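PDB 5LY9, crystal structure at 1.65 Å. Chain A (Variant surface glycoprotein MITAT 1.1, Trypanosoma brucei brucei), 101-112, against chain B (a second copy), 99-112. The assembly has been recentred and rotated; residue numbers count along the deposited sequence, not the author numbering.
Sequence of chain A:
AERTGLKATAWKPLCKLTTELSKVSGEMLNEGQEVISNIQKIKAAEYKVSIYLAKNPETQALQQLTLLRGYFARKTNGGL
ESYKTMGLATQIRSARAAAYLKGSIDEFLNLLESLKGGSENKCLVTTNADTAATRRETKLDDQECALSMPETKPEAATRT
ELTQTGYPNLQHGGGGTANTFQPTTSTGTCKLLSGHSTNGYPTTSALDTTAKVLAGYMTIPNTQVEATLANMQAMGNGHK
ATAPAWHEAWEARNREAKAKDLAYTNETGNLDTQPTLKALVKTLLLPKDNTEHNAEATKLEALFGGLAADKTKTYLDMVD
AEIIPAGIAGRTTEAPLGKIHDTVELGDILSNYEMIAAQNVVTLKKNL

Chain A (101-112) LKGSIDEFLNLL
Chain B (99-112) AYLKGSIDEFLNLL

The two helices touch backbone to backbone: the CA atoms of G103(A) and G103(B) lie 4.1 Å apart, their carbonyl carbons (G103(A) C to G103(B) C) 3.5 Å, and the helix axes approach to 6.4 Å. Such closeness depends on glycine. An ideal CB on G103(A) would lie 2.1 Å from Y100(B) O and 3.0 Å from S104(B) N, both clashes; one on G103(B) would be tight, 3.1 Å from G103(A) CA.

Both stretches are helical throughout, with phi between -73° and -56°, psi between -49° and -37°, and i to i+4 backbone hydrogen bonds of 2.8 to 3.2 Å. Each helix extends beyond its stretch at both ends. Their N-to-C directions differ by 48° (signed crossing angle -48°), with G103(A) facing G103(B), and 636 Å² is buried over both sides.

The close approach brings serine hydroxyls within reach of main-chain carbonyls. S104(A), chi1 m (-58°), donates from OG to G103(B) O at 2.9 Å. Reciprocally, S104(B), chi1 m (-57°), places OG 2.9 Å from G103(A) O, although another acceptor lies within reach of that proton. Serine suits this position because its short side chain, leaving sideways, can reach across without separating the backbones. G103(A) CA also makes a CA-H...O contact with Y100(B) O, 3.5 Å and 148° at the hydrogen.

On the N-terminal side, Y100(B) (chi1 t, chi2 52°) leaves its backbone sideways, but its end comes nearer to chain A. Its OH donates to D106(A) OD2 at 2.6 Å, the carboxylate oxygen lying at the ring edge near its plane. The same OD2 receives K102(A) NZ at 2.8 Å in an intrahelical salt bridge; K102(A) is t, t, t, p and D106(A) is m. The lysine's aliphatic part also packs against the tyrosine, K102(A) CG to Y100(B) CE1 being 3.7 Å.

Toward the C-terminal end, E107(A) and E107(B) point toward the partner helix with chi1 t and chi2 p. E107(A) OE2 approaches F108(B) CD1 at 3.4 Å, and E107(B) OE2 approaches F108(A) CD1 at 3.3 Å, obliquely to each ring. These buried carboxylates are hydrogen-bonded elsewhere in the structure. Both phenylalanines have chi1 t (-161°), with chi2 76° in A and 74° in B.

One turn beyond E107(A) and E107(B), L111(A) and L111(B), both t, p, point toward each other's helix and meet CD2 to CD2 at 3.2 Å, an apolar contact where the axes have already diverged and the leucine side chains span the gap.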

ATOM      1  N   LEU A 101       6.372  13.530   2.524  1.00 19.53           N
ATOM      2  CA  LEU A 101       6.505  14.665   3.440  1.00 19.70           C
ATOM      3  C   LEU A 101       7.661  14.446   4.430  1.00 19.29           C
ATOM      4  O   LEU A 101       8.511  15.370   4.613  1.00 18.70           O
ATOM      5  CB  LEU A 101       5.171  14.944   4.139  1.00 19.77           C
ATOM      6  CG  LEU A 101       5.268  16.038   5.172  1.00 19.86           C
ATOM      7  CD1 LEU A 101       5.621  17.332   4.521  1.00 21.38           C
ATOM      8  CD2 LEU A 101       3.920  16.140   5.912  1.00 21.08           C
ATOM      9  N   LYS A 102       7.783  13.235   4.984  1.00 18.91           N
ATOM     10  CA  LYS A 102       8.870  12.916   5.900  1.00 18.60           C
ATOM     11  C   LYS A 102      10.217  13.058   5.242  1.00 19.46           C
ATOM     12  O   LYS A 102      11.204  13.573   5.853  1.00 19.50           O
ATOM     13  CB  LYS A 102       8.683  11.524   6.428  1.00 19.06           C
ATOM     14  CG  LYS A 102       9.752  11.131   7.381  1.00 19.78           C
ATOM     15  CD  LYS A 102       9.418   9.893   8.136  1.00 20.49           C
ATOM     16  CE  LYS A 102      10.601   9.111   8.667  1.00 20.93           C
ATOM     17  NZ  LYS A 102      11.555   9.918   9.516  1.00 21.69           N
ATOM     18  N   GLY A 103      10.298  12.680   3.950  1.00 19.92           N
ATOM     19  CA  GLY A 103      11.599  12.802   3.245  1.00 20.60           C
ATOM     20  C   GLY A 103      12.039  14.216   3.114  1.00 20.32           C
ATOM     21  O   GLY A 103      13.236  14.538   3.249  1.00 19.40           O
ATOM     22  N   SER A 104      11.114  15.143   2.869  1.00 19.76           N
ATOM     23  CA  SER A 104      11.493  16.515   2.780  1.00 19.91           C
ATOM     24  C   SER A 104      11.842  17.125   4.139  1.00 19.52           C
ATOM     25  O   SER A 104      12.853  17.861   4.254  1.00 20.04           O
ATOM     26  CB  SER A 104      10.373  17.405   2.182  1.00 21.24           C
ATOM     27  OG  SER A 104      10.025  16.891   0.827  1.00 22.13           O
ATOM     28  N   ILE A 105      11.030  16.828   5.172  1.00 19.85           N
ATOM     29  CA  ILE A 105      11.364  17.267   6.517  1.00 19.94           C
ATOM     30  C   ILE A 105      12.753  16.769   6.914  1.00 20.23           C
ATOM     31  O   ILE A 105      13.568  17.539   7.404  1.00 20.73           O
ATOM     32  CB  ILE A 105      10.322  16.794   7.523  1.00 20.35           C
ATOM     33  CG1 ILE A 105       8.985  17.508   7.187  1.00 19.96           C
ATOM     34  CG2 ILE A 105      10.789  17.063   8.945  1.00 20.76           C
ATOM     35  CD1 ILE A 105       7.847  16.893   7.984  1.00 21.56           C
ATOM     36  N   ASP A 106      13.024  15.499   6.710  1.00 18.41           N
ATOM     37  CA  ASP A 106      14.294  14.943   7.182  1.00 19.49           C
ATOM     38  C   ASP A 106      15.479  15.603   6.442  1.00 19.69           C
ATOM     39  O   ASP A 106      16.552  15.868   7.005  1.00 19.60           O
ATOM     40  CB  ASP A 106      14.305  13.410   7.031  1.00 20.78           C
ATOM     41  CG  ASP A 106      13.403  12.690   8.025  1.00 18.92           C
ATOM     42  OD1 ASP A 106      12.798  13.376   8.900  1.00 19.93           O
ATOM     43  OD2 ASP A 106      13.341  11.425   7.923  1.00 19.82           O
ATOM     44  N   GLU A 107      15.302  15.818   5.145  1.00 20.68           N
ATOM     45  CA  GLU A 107      16.394  16.403   4.333  1.00 20.39           C
ATOM     46  C   GLU A 107      16.670  17.829   4.830  1.00 20.69           C
ATOM     47  O   GLU A 107      17.845  18.248   4.991  1.00 20.50           O
ATOM     48  CB  GLU A 107      16.060  16.335   2.859  1.00 19.71           C
ATOM     49  CG  GLU A 107      17.079  16.945   1.896  1.00 20.15           C
ATOM     50  CD  GLU A 107      18.391  16.175   1.806  1.00 21.55           C
ATOM     51  OE1 GLU A 107      18.345  14.918   2.066  1.00 21.44           O
ATOM     52  OE2 GLU A 107      19.409  16.843   1.363  1.00 21.43           O
ATOM     53  N   PHE A 108      15.620  18.614   5.047  1.00 21.29           N
ATOM     54  CA  PHE A 108      15.835  20.026   5.457  1.00 21.67           C
ATOM     55  C   PHE A 108      16.409  20.074   6.878  1.00 21.71           C
ATOM     56  O   PHE A 108      17.333  20.865   7.157  1.00 21.71           O
ATOM     57  CB  PHE A 108      14.640  20.917   5.262  1.00 22.69           C
ATOM     58  CG  PHE A 108      14.992  22.349   5.236  1.00 24.33           C
ATOM     59  CD1 PHE A 108      15.594  22.908   4.076  1.00 26.06           C
ATOM     60  CD2 PHE A 108      14.902  23.109   6.369  1.00 24.77           C
ATOM     61  CE1 PHE A 108      15.964  24.211   4.063  1.00 26.64           C
ATOM     62  CE2 PHE A 108      15.278  24.438   6.342  1.00 25.29           C
ATOM     63  CZ  PHE A 108      15.832  24.973   5.245  1.00 25.70           C
ATOM     64  N   LEU A 109      15.835  19.298   7.801  1.00 20.90           N
ATOM     65  CA  LEU A 109      16.391  19.268   9.157  1.00 21.33           C
ATOM     66  C   LEU A 109      17.853  18.824   9.167  1.00 20.95           C
ATOM     67  O   LEU A 109      18.669  19.396   9.898  1.00 21.37           O
ATOM     68  CB  LEU A 109      15.594  18.384  10.129  1.00 21.70           C
ATOM     69  CG  LEU A 109      14.215  18.869  10.591  1.00 23.39           C
ATOM     70  CD1 LEU A 109      13.557  17.798  11.406  1.00 24.84           C
ATOM     71  CD2 LEU A 109      14.234  20.138  11.409  1.00 25.76           C
ATOM     72  N   ASN A 110      18.168  17.790   8.389  1.00 21.26           N
ATOM     73  CA  ASN A 110      19.527  17.325   8.271  1.00 22.31           C
ATOM     74  C   ASN A 110      20.439  18.462   7.769  1.00 21.69           C
ATOM     75  O   ASN A 110      21.594  18.611   8.270  1.00 21.69           O
ATOM     76  CB  ASN A 110      19.642  16.131   7.333  1.00 21.94           C
ATOM     77  CG  ASN A 110      21.081  15.641   7.156  1.00 23.16           C
ATOM     78  OD1 ASN A 110      21.625  15.004   8.046  1.00 23.35           O
ATOM     79  ND2 ASN A 110      21.694  15.983   6.051  1.00 24.35           N
ATOM     80  N   LEU A 111      19.959  19.238   6.772  1.00 21.24           N
ATOM     81  CA  LEU A 111      20.818  20.272   6.217  1.00 21.78           C
ATOM     82  C   LEU A 111      21.074  21.338   7.315  1.00 22.36           C
ATOM     83  O   LEU A 111      22.209  21.726   7.532  1.00 21.64           O
ATOM     84  CB  LEU A 111      20.152  20.931   4.988  1.00 21.82           C
ATOM     85  CG  LEU A 111      20.888  22.155   4.478  1.00 21.61           C
ATOM     86  CD1 LEU A 111      22.303  21.783   4.007  1.00 22.28           C
ATOM     87  CD2 LEU A 111      20.119  22.787   3.376  1.00 22.22           C
ATOM     88  N   LEU A 112      20.037  21.761   8.033  1.00 21.80           N
ATOM     89  CA  LEU A 112      20.206  22.741   9.082  1.00 22.64           C
ATOM     90  C   LEU A 112      21.148  22.208  10.142  1.00 22.75           C
ATOM     91  O   LEU A 112      22.038  22.966  10.623  1.00 22.85           O
ATOM     92  CB  LEU A 112      18.911  23.171   9.726  1.00 24.09           C
ATOM     93  CG  LEU A 112      17.947  23.962   8.875  1.00 24.25           C
ATOM     94  CD1 LEU A 112      16.658  24.279   9.649  1.00 25.35           C
ATOM     95  CD2 LEU A 112      18.613  25.155   8.319  1.00 24.10           C
TER
ATOM     96  N   ALA B  99       8.876   6.924  -2.162  1.00 18.35           N
ATOM     97  CA  ALA B  99       8.362   8.234  -1.747  1.00 18.53           C
ATOM     98  C   ALA B  99       9.288   8.987  -0.766  1.00 18.51           C
ATOM     99  O   ALA B  99       9.470  10.178  -0.910  1.00 20.07           O
ATOM    100  CB  ALA B  99       6.942   8.073  -1.162  1.00 18.59           C
ATOM    101  N   TYR B 100       9.876   8.285   0.179  1.00 18.02           N
ATOM    102  CA  TYR B 100      10.779   8.877   1.165  1.00 18.18           C
ATOM    103  C   TYR B 100      11.997   9.472   0.459  1.00 18.59           C
ATOM    104  O   TYR B 100      12.385  10.622   0.666  1.00 17.93           O
ATOM    105  CB  TYR B 100      11.222   7.800   2.153  1.00 18.42           C
ATOM    106  CG  TYR B 100      12.097   8.345   3.278  1.00 19.83           C
ATOM    107  CD1 TYR B 100      11.681   9.451   4.060  1.00 19.21           C
ATOM    108  CD2 TYR B 100      13.305   7.754   3.575  1.00 22.01           C
ATOM    109  CE1 TYR B 100      12.445   9.931   5.098  1.00 20.37           C
ATOM    110  CE2 TYR B 100      14.091   8.215   4.626  1.00 22.10           C
ATOM    111  CZ  TYR B 100      13.664   9.302   5.382  1.00 21.50           C
ATOM    112  OH  TYR B 100      14.490   9.717   6.386  1.00 21.63           O
ATOM    113  N   LEU B 101      12.593   8.671  -0.417  1.00 19.15           N
ATOM    114  CA  LEU B 101      13.760   9.113  -1.188  1.00 19.36           C
ATOM    115  C   LEU B 101      13.409  10.283  -2.068  1.00 18.88           C
ATOM    116  O   LEU B 101      14.138  11.278  -2.070  1.00 19.17           O
ATOM    117  CB  LEU B 101      14.317   7.946  -2.019  1.00 20.00           C
ATOM    118  CG  LEU B 101      15.489   8.271  -2.939  1.00 20.81           C
ATOM    119  CD1 LEU B 101      16.636   8.828  -2.099  1.00 22.43           C
ATOM    120  CD2 LEU B 101      15.989   7.033  -3.700  1.00 21.44           C
ATOM    121  N   LYS B 102      12.266  10.189  -2.763  1.00 18.49           N
ATOM    122  CA  LYS B 102      11.830  11.255  -3.586  1.00 19.52           C
ATOM    123  C   LYS B 102      11.638  12.545  -2.776  1.00 19.90           C
ATOM    124  O   LYS B 102      11.940  13.635  -3.261  1.00 20.92           O
ATOM    125  CB  LYS B 102      10.539  10.875  -4.288  1.00 19.15           C
ATOM    126  CG  LYS B 102      10.029  11.946  -5.227  1.00 20.27           C
ATOM    127  CD  LYS B 102       8.819  11.492  -6.030  1.00 20.48           C
ATOM    128  CE  LYS B 102       8.043  12.601  -6.669  1.00 20.19           C
ATOM    129  NZ  LYS B 102       8.772  13.678  -7.316  1.00 20.25           N
ATOM    130  N   GLY B 103      11.080  12.421  -1.570  1.00 19.86           N
ATOM    131  CA  GLY B 103      10.902  13.644  -0.748  1.00 19.80           C
ATOM    132  C   GLY B 103      12.204  14.344  -0.416  1.00 19.17           C
ATOM    133  O   GLY B 103      12.286  15.590  -0.406  1.00 18.90           O
ATOM    134  N   SER B 104      13.244  13.555  -0.134  1.00 19.70           N
ATOM    135  CA  SER B 104      14.562  14.191   0.072  1.00 20.22           C
ATOM    136  C   SER B 104      15.159  14.823  -1.162  1.00 19.45           C
ATOM    137  O   SER B 104      15.703  15.921  -1.119  1.00 19.64           O
ATOM    138  CB  SER B 104      15.565  13.190   0.715  1.00 21.00           C
ATOM    139  OG  SER B 104      15.023  12.692   1.961  1.00 24.47           O
ATOM    140  N   ILE B 105      15.044  14.131  -2.290  1.00 19.39           N
ATOM    141  CA  ILE B 105      15.600  14.634  -3.517  1.00 19.76           C
ATOM    142  C   ILE B 105      14.896  15.938  -3.884  1.00 20.40           C
ATOM    143  O   ILE B 105      15.535  16.954  -4.285  1.00 20.88           O
ATOM    144  CB  ILE B 105      15.429  13.602  -4.628  1.00 20.87           C
ATOM    145  CG1 ILE B 105      16.336  12.377  -4.402  1.00 21.64           C
ATOM    146  CG2 ILE B 105      15.752  14.238  -5.974  1.00 22.02           C
ATOM    147  CD1 ILE B 105      16.020  11.220  -5.317  1.00 23.24           C
ATOM    148  N   ASP B 106      13.539  15.916  -3.795  1.00 20.21           N
ATOM    149  CA  ASP B 106      12.759  17.077  -4.210  1.00 20.71           C
ATOM    150  C   ASP B 106      13.071  18.279  -3.336  1.00 20.63           C
ATOM    151  O   ASP B 106      13.195  19.408  -3.800  1.00 21.16           O
ATOM    152  CB  ASP B 106      11.280  16.773  -4.253  1.00 20.75           C
ATOM    153  CG  ASP B 106      10.885  15.840  -5.381  1.00 21.50           C
ATOM    154  OD1 ASP B 106      11.733  15.537  -6.235  1.00 21.60           O
ATOM    155  OD2 ASP B 106       9.663  15.477  -5.401  1.00 21.59           O
ATOM    156  N   GLU B 107      13.220  18.056  -2.053  1.00 21.54           N
ATOM    157  CA  GLU B 107      13.508  19.154  -1.133  1.00 21.12           C
ATOM    158  C   GLU B 107      14.893  19.769  -1.447  1.00 20.90           C
ATOM    159  O   GLU B 107      15.031  20.989  -1.474  1.00 21.61           O
ATOM    160  CB  GLU B 107      13.422  18.673   0.300  1.00 21.30           C
ATOM    161  CG  GLU B 107      13.783  19.757   1.331  1.00 21.92           C
ATOM    162  CD  GLU B 107      12.719  20.826   1.574  1.00 23.79           C
ATOM    163  OE1 GLU B 107      11.546  20.626   1.155  1.00 23.68           O
ATOM    164  OE2 GLU B 107      13.076  21.897   2.141  1.00 22.84           O
ATOM    165  N   PHE B 108      15.905  18.946  -1.665  1.00 21.63           N
ATOM    166  CA  PHE B 108      17.222  19.493  -1.916  1.00 22.68           C
ATOM    167  C   PHE B 108      17.270  20.178  -3.289  1.00 21.95           C
ATOM    168  O   PHE B 108      17.852  21.255  -3.420  1.00 23.13           O
ATOM    169  CB  PHE B 108      18.316  18.468  -1.751  1.00 23.41           C
ATOM    170  CG  PHE B 108      19.666  19.076  -1.552  1.00 25.23           C
ATOM    171  CD1 PHE B 108      19.990  19.666  -0.362  1.00 27.17           C
ATOM    172  CD2 PHE B 108      20.537  19.152  -2.594  1.00 27.16           C
ATOM    173  CE1 PHE B 108      21.232  20.261  -0.165  1.00 28.75           C
ATOM    174  CE2 PHE B 108      21.768  19.766  -2.413  1.00 28.80           C
ATOM    175  CZ  PHE B 108      22.096  20.324  -1.197  1.00 28.70           C
ATOM    176  N   LEU B 109      16.731  19.539  -4.311  1.00 21.34           N
ATOM    177  CA  LEU B 109      16.691  20.166  -5.643  1.00 22.55           C
ATOM    178  C   LEU B 109      15.947  21.497  -5.572  1.00 22.82           C
ATOM    179  O   LEU B 109      16.408  22.515  -6.165  1.00 24.03           O
ATOM    180  CB  LEU B 109      16.046  19.274  -6.707  1.00 23.14           C
ATOM    181  CG  LEU B 109      16.894  18.080  -7.173  1.00 23.22           C
ATOM    182  CD1 LEU B 109      16.086  17.326  -8.208  1.00 23.81           C
ATOM    183  CD2 LEU B 109      18.157  18.545  -7.807  1.00 24.59           C
ATOM    184  N   ASN B 110      14.828  21.521  -4.872  1.00 21.52           N
ATOM    185  CA  ASN B 110      14.075  22.753  -4.704  1.00 22.09           C
ATOM    186  C   ASN B 110      14.913  23.853  -4.053  1.00 22.70           C
ATOM    187  O   ASN B 110      14.905  25.017  -4.522  1.00 23.38           O
ATOM    188  CB  ASN B 110      12.825  22.544  -3.905  1.00 22.20           C
ATOM    189  CG  ASN B 110      12.045  23.830  -3.711  1.00 23.20           C
ATOM    190  OD1 ASN B 110      11.396  24.347  -4.668  1.00 23.59           O
ATOM    191  ND2 ASN B 110      12.209  24.419  -2.574  1.00 23.20           N
ATOM    192  N   LEU B 111      15.651  23.464  -3.031  1.00 22.49           N
ATOM    193  CA  LEU B 111      16.509  24.449  -2.375  1.00 23.00           C
ATOM    194  C   LEU B 111      17.555  25.034  -3.349  1.00 22.88           C
ATOM    195  O   LEU B 111      17.758  26.272  -3.464  1.00 22.12           O
ATOM    196  CB  LEU B 111      17.197  23.818  -1.160  1.00 22.63           C
ATOM    197  CG  LEU B 111      18.211  24.761  -0.513  1.00 22.71           C
ATOM    198  CD1 LEU B 111      17.489  26.033  -0.031  1.00 23.82           C
ATOM    199  CD2 LEU B 111      18.952  24.142   0.684  1.00 23.43           C
ATOM    200  N   LEU B 112      18.240  24.152  -4.062  1.00 23.68           N
ATOM    201  CA  LEU B 112      19.234  24.614  -5.048  1.00 24.63           C
ATOM    202  C   LEU B 112      18.624  25.503  -6.083  1.00 24.62           C
ATOM    203  O   LEU B 112      19.142  26.591  -6.419  1.00 26.27           O
ATOM    204  CB  LEU B 112      19.924  23.430  -5.690  1.00 24.51           C
ATOM    205  CG  LEU B 112      20.845  22.637  -4.796  1.00 25.90           C
ATOM    206  CD1 LEU B 112      21.534  21.565  -5.666  1.00 27.93           C
ATOM    207  CD2 LEU B 112      21.861  23.395  -3.982  1.00 26.86           C
TER